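Local coordinates for protein mRNA interferase (Mycobacterium tuberculosis, PDB 6L2A) that probably acts as the toxin of a type II toxin-antitoxin system, an endonuclease that cuts RNA, at residues A[9-14]-A[74-79]; A[37-42]-A[48-53]; A[85-90]-A[112-117]. The protein carries 6 engineered substitutions. One frame throughout, in Å; residues are numbered along the deposited sequence.

Contact 1 (A[9-14]-A[74-79]); sequences GEIWQV and TGLQVD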
loop_
_atom_site.group_PDB
_atom_site.type_symbol
_atom_site.label_atom_id
_atom_site.label_comp_id
_atom_site.label_asym_id
_atom_site.label_seq_id
_atom_site.Cartn_x
_atom_site.Cartn_y
_atom_site.Cartn_z
ATOM N N GLY A 9 -6.534 -0.557 -12.199
ATOM C CA GLY A 9 -7.732 0.221 -12.426
ATOM C C GLY A 9 -9.014 -0.582 -12.411
ATOM O O GLY A 9 -10.096 0.012 -12.334
ATOM N N GLU A 10 -8.928 -1.906 -12.483
ATOM C CA GLU A 10 -10.119 -2.732 -12.366
ATOM C C GLU A 10 -10.623 -2.739 -10.929
ATOM O O GLU A 10 -9.854 -2.610 -9.973
ATOM C CB GLU A 10 -9.832 -4.164 -12.813
ATOM C CG GLU A 10 -9.619 -4.331 -14.304
ATOM C CD GLU A 10 -9.530 -5.787 -14.713
ATOM O OE1 GLU A 10 -9.806 -6.088 -15.891
ATOM O OE2 GLU A 10 -9.183 -6.630 -13.857
ATOM N N ILE A 11 -11.936 -2.899 -10.786
ATOM C CA ILE A 11 -12.588 -2.997 -9.485
ATOM C C ILE A 11 -12.976 -4.450 -9.267
ATOM O O ILE A 11 -13.719 -5.030 -10.068
ATOM C CB ILE A 11 -13.810 -2.074 -9.392
ATOM C CG1 ILE A 11 -13.382 -0.628 -9.612
ATOM C CG2 ILE A 11 -14.500 -2.231 -8.039
ATOM C CD1 ILE A 11 -14.524 0.320 -9.702
ATOM N N TRP A 12 -12.473 -5.035 -8.186
ATOM C CA TRP A 12 -12.719 -6.425 -7.849
ATOM C C TRP A 12 -13.343 -6.525 -6.466
ATOM O O TRP A 12 -13.047 -5.725 -5.574
ATOM C CB TRP A 12 -11.423 -7.246 -7.869
ATOM C CG TRP A 12 -10.929 -7.597 -9.234
ATOM C CD1 TRP A 12 -10.454 -6.739 -10.181
ATOM C CD2 TRP A 12 -10.841 -8.909 -9.799
ATOM N NE1 TRP A 12 -10.088 -7.435 -11.307
ATOM C CE2 TRP A 12 -10.314 -8.770 -11.097
ATOM C CE3 TRP A 12 -11.163 -10.190 -9.334
ATOM C CZ2 TRP A 12 -10.099 -9.861 -11.938
ATOM C CZ3 TRP A 12 -10.950 -11.273 -10.171
ATOM C CH2 TRP A 12 -10.423 -11.102 -11.458
ATOM N N GLN A 13 -14.213 -7.513 -6.298
ATOM C CA GLN A 13 -14.609 -7.941 -4.966
ATOM C C GLN A 13 -13.476 -8.773 -4.380
ATOM O O GLN A 13 -13.000 -9.717 -5.017
ATOM C CB GLN A 13 -15.905 -8.751 -5.020
ATOM C CG GLN A 13 -16.525 -9.036 -3.661
ATOM C CD GLN A 13 -17.231 -7.828 -3.067
ATOM O OE1 GLN A 13 -17.158 -6.720 -3.601
ATOM N NE2 GLN A 13 -17.930 -8.042 -1.958
ATOM N N VAL A 14 -13.016 -8.404 -3.184
ATOM C CA VAL A 14 -11.849 -9.037 -2.588
ATOM C C VAL A 14 -12.164 -9.434 -1.154
ATOM O O VAL A 14 -13.040 -8.864 -0.500
ATOM C CB VAL A 14 -10.598 -8.127 -2.626
ATOM C CG1 VAL A 14 -10.287 -7.702 -4.050
ATOM C CG2 VAL A 14 -10.788 -6.912 -1.731
ATOM N N THR A 74 -18.245 2.434 -12.943
ATOM C CA THR A 74 -17.494 1.486 -12.130
ATOM C C THR A 74 -18.127 0.104 -12.043
ATOM O O THR A 74 -17.452 -0.847 -11.632
ATOM C CB THR A 74 -17.334 2.040 -10.713
ATOM O OG1 THR A 74 -18.627 2.343 -10.178
ATOM C CG2 THR A 74 -16.492 3.302 -10.735
ATOM N N GLY A 75 -19.395 -0.048 -12.409
ATOM C CA GLY A 75 -20.092 -1.278 -12.099
ATOM C C GLY A 75 -20.596 -1.358 -10.676
ATOM O O GLY A 75 -21.341 -2.293 -10.345
ATOM N N LEU A 76 -20.177 -0.433 -9.819
ATOM C CA LEU A 76 -20.809 -0.193 -8.536
ATOM C C LEU A 76 -22.104 0.558 -8.792
ATOM O O LEU A 76 -22.201 1.348 -9.733
ATOM C CB LEU A 76 -19.893 0.634 -7.633
ATOM C CG LEU A 76 -18.473 0.066 -7.523
ATOM C CD1 LEU A 76 -17.496 1.121 -7.012
ATOM C CD2 LEU A 76 -18.421 -1.201 -6.674
ATOM N N GLN A 77 -23.104 0.307 -7.944
ATOM C CA GLN A 77 -24.430 0.893 -8.112
ATOM C C GLN A 77 -24.585 2.268 -7.469
ATOM O O GLN A 77 -25.543 2.979 -7.795
ATOM C CB GLN A 77 -25.498 -0.055 -7.550
ATOM N N VAL A 78 -23.684 2.653 -6.566
ATOM C CA VAL A 78 -23.706 3.958 -5.917
ATOM C C VAL A 78 -22.363 4.630 -6.141
ATOM O O VAL A 78 -21.354 3.962 -6.389
ATOM C CB VAL A 78 -23.988 3.852 -4.401
ATOM C CG1 VAL A 78 -25.453 3.634 -4.155
ATOM C CG2 VAL A 78 -23.170 2.721 -3.795
ATOM N N ASP A 79 -22.349 5.959 -6.051
ATOM C CA ASP A 79 -21.076 6.663 -5.999
ATOM C C ASP A 79 -20.290 6.183 -4.789
ATOM O O ASP A 79 -20.843 5.986 -3.703
ATOM C CB ASP A 79 -21.282 8.176 -5.932
ATOM C CG ASP A 79 -21.786 8.755 -7.239
ATOM O OD1 ASP A 79 -21.778 8.025 -8.251
ATOM O OD2 ASP A 79 -22.188 9.938 -7.255
#

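Contact 2 (A[37-42]-A[48-53]); sequences RANATA and GVITVV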
loop_
_atom_site.group_PDB
_atom_site.type_symbol
_atom_site.label_atom_id
_atom_site.label_comp_id
_atom_site.label_asym_id
_atom_site.label_seq_id
_atom_site.Cartn_x
_atom_site.Cartn_y
_atom_site.Cartn_z
ATOM N N ARG A 37 2.802 -5.246 -14.895
ATOM C CA ARG A 37 3.851 -6.256 -15.005
ATOM C C ARG A 37 3.812 -7.197 -13.810
ATOM O O ARG A 37 3.921 -8.420 -13.967
ATOM C CB ARG A 37 5.228 -5.598 -15.132
ATOM C CG ARG A 37 5.357 -4.640 -16.309
ATOM C CD ARG A 37 6.772 -4.090 -16.441
ATOM N NE ARG A 37 7.706 -5.079 -16.977
ATOM C CZ ARG A 37 7.953 -5.249 -18.273
ATOM N NH1 ARG A 37 8.819 -6.173 -18.668
ATOM N NH2 ARG A 37 7.336 -4.498 -19.175
ATOM N N ALA A 38 3.635 -6.643 -12.607
ATOM C CA ALA A 38 3.461 -7.473 -11.421
ATOM C C ALA A 38 2.162 -8.266 -11.489
ATOM O O ALA A 38 2.111 -9.425 -11.058
ATOM C CB ALA A 38 3.494 -6.605 -10.164
ATOM N N ASN A 39 1.101 -7.659 -12.023
ATOM C CA ASN A 39 -0.161 -8.375 -12.171
ATOM C C ASN A 39 -0.033 -9.517 -13.173
ATOM O O ASN A 39 -0.530 -10.622 -12.929
ATOM C CB ASN A 39 -1.269 -7.413 -12.599
ATOM C CG ASN A 39 -1.524 -6.316 -11.583
ATOM O OD1 ASN A 39 -1.215 -6.460 -10.399
ATOM N ND2 ASN A 39 -2.100 -5.211 -12.043
ATOM N N ALA A 40 0.625 -9.265 -14.310
ATOM C CA ALA A 40 0.815 -10.311 -15.311
ATOM C C ALA A 40 1.643 -11.468 -14.766
ATOM O O ALA A 40 1.437 -12.621 -15.167
ATOM C CB ALA A 40 1.478 -9.732 -16.561
ATOM N N THR A 41 2.584 -11.180 -13.863
ATOM C CA THR A 41 3.382 -12.242 -13.258
ATOM C C THR A 41 2.529 -13.123 -12.356
ATOM O O THR A 41 2.657 -14.354 -12.378
ATOM C CB THR A 41 4.548 -11.644 -12.468
ATOM O OG1 THR A 41 5.341 -10.820 -13.331
ATOM C CG2 THR A 41 5.424 -12.747 -11.887
ATOM N N ALA A 42 1.654 -12.510 -11.555
ATOM C CA ALA A 42 0.754 -13.288 -10.712
ATOM C C ALA A 42 -0.205 -14.118 -11.555
ATOM O O ALA A 42 -0.550 -15.247 -11.187
ATOM C CB ALA A 42 -0.015 -12.359 -9.772
ATOM N N GLY A 48 0.605 -15.019 -6.099
ATOM C CA GLY A 48 1.335 -13.789 -5.917
ATOM C C GLY A 48 0.478 -12.720 -5.250
ATOM O O GLY A 48 -0.720 -12.875 -5.049
ATOM N N VAL A 49 1.156 -11.621 -4.909
ATOM C CA VAL A 49 0.523 -10.491 -4.235
ATOM C C VAL A 49 0.041 -9.479 -5.263
ATOM O O VAL A 49 0.753 -9.142 -6.215
ATOM C CB VAL A 49 1.489 -9.831 -3.232
ATOM C CG1 VAL A 49 1.544 -10.625 -1.940
ATOM C CG2 VAL A 49 2.874 -9.688 -3.838
ATOM N N ILE A 50 -1.183 -9.000 -5.063
ATOM C CA ILE A 50 -1.742 -7.850 -5.762
ATOM C C ILE A 50 -1.944 -6.757 -4.724
ATOM O O ILE A 50 -2.201 -7.040 -3.551
ATOM C CB ILE A 50 -3.075 -8.196 -6.466
ATOM C CG1 ILE A 50 -2.920 -9.471 -7.293
ATOM C CG2 ILE A 50 -3.552 -7.050 -7.347
ATOM C CD1 ILE A 50 -1.956 -9.330 -8.449
ATOM N N THR A 51 -1.811 -5.504 -5.146
ATOM C CA THR A 51 -2.035 -4.372 -4.259
ATOM C C THR A 51 -3.330 -3.682 -4.662
ATOM O O THR A 51 -3.537 -3.388 -5.843
ATOM C CB THR A 51 -0.857 -3.399 -4.303
ATOM O OG1 THR A 51 0.330 -4.079 -3.875
ATOM C CG2 THR A 51 -1.113 -2.228 -3.381
ATOM N N VAL A 52 -4.207 -3.450 -3.683
ATOM C CA VAL A 52 -5.539 -2.923 -3.942
ATOM C C VAL A 52 -5.816 -1.737 -3.030
ATOM O O VAL A 52 -5.217 -1.581 -1.963
ATOM C CB VAL A 52 -6.638 -3.993 -3.761
ATOM C CG1 VAL A 52 -6.414 -5.158 -4.717
ATOM C CG2 VAL A 52 -6.682 -4.472 -2.314
ATOM N N VAL A 53 -6.753 -0.904 -3.469
ATOM C CA VAL A 53 -7.245 0.234 -2.697
ATOM C C VAL A 53 -8.725 0.009 -2.402
ATOM O O VAL A 53 -9.542 -0.014 -3.334
ATOM C CB VAL A 53 -7.008 1.552 -3.449
ATOM C CG1 VAL A 53 -7.802 2.674 -2.822
ATOM C CG2 VAL A 53 -5.524 1.889 -3.454
#

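Contact 3 (A[85-90]-A[112-117]); sequences EQIRSI and EALKLH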
loop_
_atom_site.group_PDB
_atom_site.type_symbol
_atom_site.label_atom_id
_atom_site.label_comp_id
_atom_site.label_asym_id
_atom_site.label_seq_id
_atom_site.Cartn_x
_atom_site.Cartn_y
_atom_site.Cartn_z
ATOM N N GLU A 85 -5.552 5.627 1.659
ATOM C CA GLU A 85 -4.949 5.425 2.970
ATOM C C GLU A 85 -5.206 4.029 3.523
ATOM O O GLU A 85 -4.599 3.660 4.533
ATOM C CB GLU A 85 -5.456 6.484 3.958
ATOM C CG GLU A 85 -6.817 6.200 4.600
ATOM C CD GLU A 85 -8.003 6.509 3.695
ATOM O OE1 GLU A 85 -7.805 6.765 2.489
ATOM O OE2 GLU A 85 -9.145 6.502 4.201
ATOM N N GLN A 86 -6.079 3.246 2.884
ATOM C CA GLN A 86 -6.374 1.882 3.303
ATOM C C GLN A 86 -5.738 0.849 2.381
ATOM O O GLN A 86 -6.188 -0.300 2.344
ATOM C CB GLN A 86 -7.886 1.668 3.378
ATOM C CG GLN A 86 -8.612 2.677 4.253
ATOM C CD GLN A 86 -9.133 2.062 5.534
ATOM O OE1 GLN A 86 -8.358 1.694 6.419
ATOM N NE2 GLN A 86 -10.451 1.943 5.641
ATOM N N ILE A 87 -4.697 1.242 1.642
ATOM C CA ILE A 87 -4.075 0.366 0.655
ATOM C C ILE A 87 -3.565 -0.911 1.316
ATOM O O ILE A 87 -3.009 -0.886 2.421
ATOM C CB ILE A 87 -2.949 1.135 -0.058
ATOM C CG1 ILE A 87 -2.217 0.260 -1.075
ATOM C CG2 ILE A 87 -1.968 1.719 0.955
ATOM C CD1 ILE A 87 -1.170 1.026 -1.862
ATOM N N ARG A 88 -3.786 -2.047 0.649
ATOM C CA ARG A 88 -3.349 -3.344 1.148
ATOM C C ARG A 88 -2.825 -4.189 -0.002
ATOM O O ARG A 88 -3.208 -4.010 -1.161
ATOM C CB ARG A 88 -4.471 -4.141 1.832
ATOM C CG ARG A 88 -5.588 -3.339 2.456
ATOM C CD ARG A 88 -5.323 -3.065 3.923
ATOM N NE ARG A 88 -6.559 -2.761 4.636
ATOM C CZ ARG A 88 -7.386 -3.687 5.112
ATOM N NH1 ARG A 88 -8.492 -3.328 5.749
ATOM N NH2 ARG A 88 -7.106 -4.974 4.951
ATOM N N SER A 89 -1.963 -5.139 0.344
ATOM C CA SER A 89 -1.534 -6.188 -0.569
ATOM C C SER A 89 -2.204 -7.491 -0.164
ATOM O O SER A 89 -2.216 -7.848 1.019
ATOM C CB SER A 89 -0.013 -6.344 -0.568
ATOM O OG SER A 89 0.606 -5.196 -1.122
ATOM N N ILE A 90 -2.772 -8.191 -1.144
ATOM C CA ILE A 90 -3.508 -9.420 -0.901
ATOM C C ILE A 90 -2.987 -10.496 -1.838
ATOM O O ILE A 90 -2.372 -10.214 -2.869
ATOM C CB ILE A 90 -5.028 -9.236 -1.094
ATOM C CG1 ILE A 90 -5.322 -8.745 -2.512
ATOM C CG2 ILE A 90 -5.584 -8.261 -0.067
ATOM C CD1 ILE A 90 -6.804 -8.701 -2.853
ATOM N N GLU A 112 -2.597 10.397 -8.054
ATOM C CA GLU A 112 -2.242 11.557 -7.243
ATOM C C GLU A 112 -2.554 11.321 -5.771
ATOM O O GLU A 112 -1.786 11.735 -4.895
ATOM C CB GLU A 112 -2.970 12.798 -7.758
ATOM C CG GLU A 112 -2.459 13.293 -9.097
ATOM C CD GLU A 112 -1.013 13.741 -9.029
ATOM O OE1 GLU A 112 -0.690 14.578 -8.160
ATOM O OE2 GLU A 112 -0.200 13.254 -9.842
ATOM N N ALA A 113 -3.677 10.659 -5.478
ATOM C CA ALA A 113 -4.018 10.357 -4.092
ATOM C C ALA A 113 -3.009 9.396 -3.476
ATOM O O ALA A 113 -2.656 9.523 -2.297
ATOM C CB ALA A 113 -5.430 9.780 -4.011
ATOM N N LEU A 114 -2.535 8.426 -4.258
ATOM C CA LEU A 114 -1.517 7.506 -3.760
ATOM C C LEU A 114 -0.202 8.227 -3.499
ATOM O O LEU A 114 0.449 7.991 -2.475
ATOM C CB LEU A 114 -1.319 6.361 -4.753
ATOM C CG LEU A 114 -2.443 5.327 -4.812
ATOM C CD1 LEU A 114 -2.309 4.465 -6.058
ATOM C CD2 LEU A 114 -2.435 4.467 -3.558
ATOM N N LYS A 115 0.210 9.106 -4.418
ATOM C CA LYS A 115 1.446 9.856 -4.213
ATOM C C LYS A 115 1.343 10.764 -2.996
ATOM O O LYS A 115 2.299 10.884 -2.219
ATOM C CB LYS A 115 1.784 10.668 -5.465
ATOM C CG LYS A 115 2.119 9.816 -6.676
ATOM C CD LYS A 115 2.826 10.630 -7.737
ATOM C CE LYS A 115 2.035 11.880 -8.068
ATOM N NZ LYS A 115 2.873 12.894 -8.763
ATOM N N LEU A 116 0.188 11.406 -2.809
ATOM C CA LEU A 116 -0.015 12.238 -1.628
ATOM C C LEU A 116 0.059 11.407 -0.352
ATOM O O LEU A 116 0.761 11.770 0.600
ATOM C CB LEU A 116 -1.362 12.956 -1.718
ATOM C CG LEU A 116 -1.756 13.739 -0.463
ATOM C CD1 LEU A 116 -0.937 15.016 -0.335
ATOM C CD2 LEU A 116 -3.246 14.042 -0.460
ATOM N N HIS A 117 -0.661 10.284 -0.314
ATOM C CA HIS A 117 -0.693 9.481 0.902
ATOM C C HIS A 117 0.684 8.930 1.244
ATOM O O HIS A 117 1.038 8.817 2.423
ATOM C CB HIS A 117 -1.690 8.333 0.766
ATOM C CG HIS A 117 -1.663 7.385 1.925
ATOM N ND1 HIS A 117 -2.020 7.763 3.202
ATOM C CD2 HIS A 117 -1.297 6.084 2.005
ATOM C CE1 HIS A 117 -1.892 6.731 4.015
ATOM N NE2 HIS A 117 -1.452 5.700 3.315
#

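Contact 1 (A[9-14]-A[74-79])
Where the loop that follows helix 71-74 folds back over strand 10-14 of the curled antiparallel sheet, Ile11 meets Thr74 and Leu76. The contact is small and made by van der Waals packing, with no hydrogen bond between the two segments. Ile11 makes it with one methyl: CG1 stands anti to its carbonyl carbon (chi1 -60°), and the extended outer arm carries CD1 across to the loop. There CD1 packs against Thr74 CB at 3.4 Å, tighter than usual for two carbons, and lies 3.7 Å from Thr74 CG2, the two side chains crossing obliquely. Leu76 closes in from farther along the loop, its CD1 4.1 Å from Ile11 CD1, and it also touches Pro29 of the neighbouring strand.

Thr74 thus presents carbon to the strand while its hydroxyl serves the loop. OG1 accepts from Leu76 N at 3.2 Å, forming an ST turn, and is also hydrogen-bonded to Ser70 O. Between Thr74 and Leu76, Gly75 leaves the helix with positive phi (80°). Ile11 additionally packs on Val102. Within the strand, Trp12 NE1 donates to Glu10 OE2 at 2.8 Å along a nearly straight line (167°), approaching from above the carboxylate plane, and Arg7 makes a salt bridge with Glu10 OE1. The loop before strand 80-83 is in this way packed against strand 10-14 in the SH3-like fold of the MazF/PemK toxins.

Contact 2 (A[37-42]-A[48-53])
Ala42 and Asn39, on one side of helix 36-45, pack on Ile50 of strand 49-56; the helix sits in the connection between two antiparallel neighbours of the MazF sheet, strands 28-32 and 49-56. The apolar part centres on Ile50 CD1, which lies 3.8 Å from Ala42 CB. Ile50 CG1 is anti to the carbonyl carbon (chi1 -49°), and a second bend at chi2 brings CD1 toward the helix. Just before the strand, Gly48 passes close by, its CA 4.3 Å from Ala42 CB.

Polar and apolar atoms meet at Asn39, whose side chain crosses Ile50 at about a right angle. Its OD1 rests 3.5 Å from Ile50 CD1 and 3.9 Å from Ile50 CG2, contacts of packing alone. The amide has side-chain partners of its own: Asn39 OD1 is hydrogen-bonded to Ser34 OG, which also bonds Thr51 N, and Asn39 ND2 to Asp36 OD1.

Backbone bonds hold the helix itself, as from Ala42 N to Ala38 O at 3.2 Å. One turn is gripped twice: Arg37 O receives Thr41 N at 3.1 Å and, from the opposite face of its carbonyl plane, Thr41 OG1 at 2.9 Å.

Contact 3 (A[85-90]-A[112-117])
Glu85 OE2 is held by Gln66 NE2 through a hydrogen bond and by Gln83 NE2 through a weak one; the carboxylate points away from His117, against whose ring the rest of Glu85 packs. The carbon part of the residue makes the contact: Glu85 CA stands over the face of the imidazole, 3.5 Å from the ring centroid and 13° off the normal, a CH-pi interaction. Glu85 CB adds a second touch near the rim, 3.6 Å from His117 CE1. The side chain leaves between its backbone N and carbonyl carbon (chi1 82°) and bends again at chi2, which carries the acid group off; Glu85 OE1 ends 5.9 Å from His117 ND1, well beyond bonding distance.

His117, near the end of helix 104-117, sends its CG anti to the backbone N (chi1 174°), and the ring reaches out to the 85-90 segment. Its NE2 hydrogen-bonds Thr51 OG1 of the second subunit, so one nitrogen is engaged across the dimer while the ring face rests on its own chain. Ser89 OG of that subunit also bonds the carbonyl oxygens of Glu85 and Ile87.

One turn earlier in the helix, Leu114 supplies the apolar half. Its CD2 meets Ile87 CD1 at 4.0 Å, the two side chains crossing at about a right angle. Ile87 reaches in with an extended chain and also packs on Thr51 of its own chain, while Leu114 leans on Val53.

With no hydrogen bond between the two segments, ring-face packing and one methyl pair join the helix to segment 85-90. Glu85 OE2 is bonded within its own chain, whereas Glu85 O and His117 NE2 are bonded by the second subunit, so the same packing also presents polar atoms to the dimer interface.

Overall arrangement
All three contacts reach one curled antiparallel sheet of the MazF-like fold. Along the chain, contact 2 falls between the two segments of contact 1, and contact 3 follows both. Centres of contacts 1 and 2 lie about 18 Å apart, of 1 and 3 about 17 Å, and in both cases on opposite sides of the chain's centre; those of 2 and 3 are about 15 Å apart. Contacts 2 and 3 are joined directly, because strands 49-56 and 88-91 are neighbours in the sheet. Val14 meets Ile90 between contacts 1 and 3. Contact 1 touches no other chain, whereas contact 2 reaches the second subunit through strand 49-56 and contact 3 through segment 85-90 and helix 104-117.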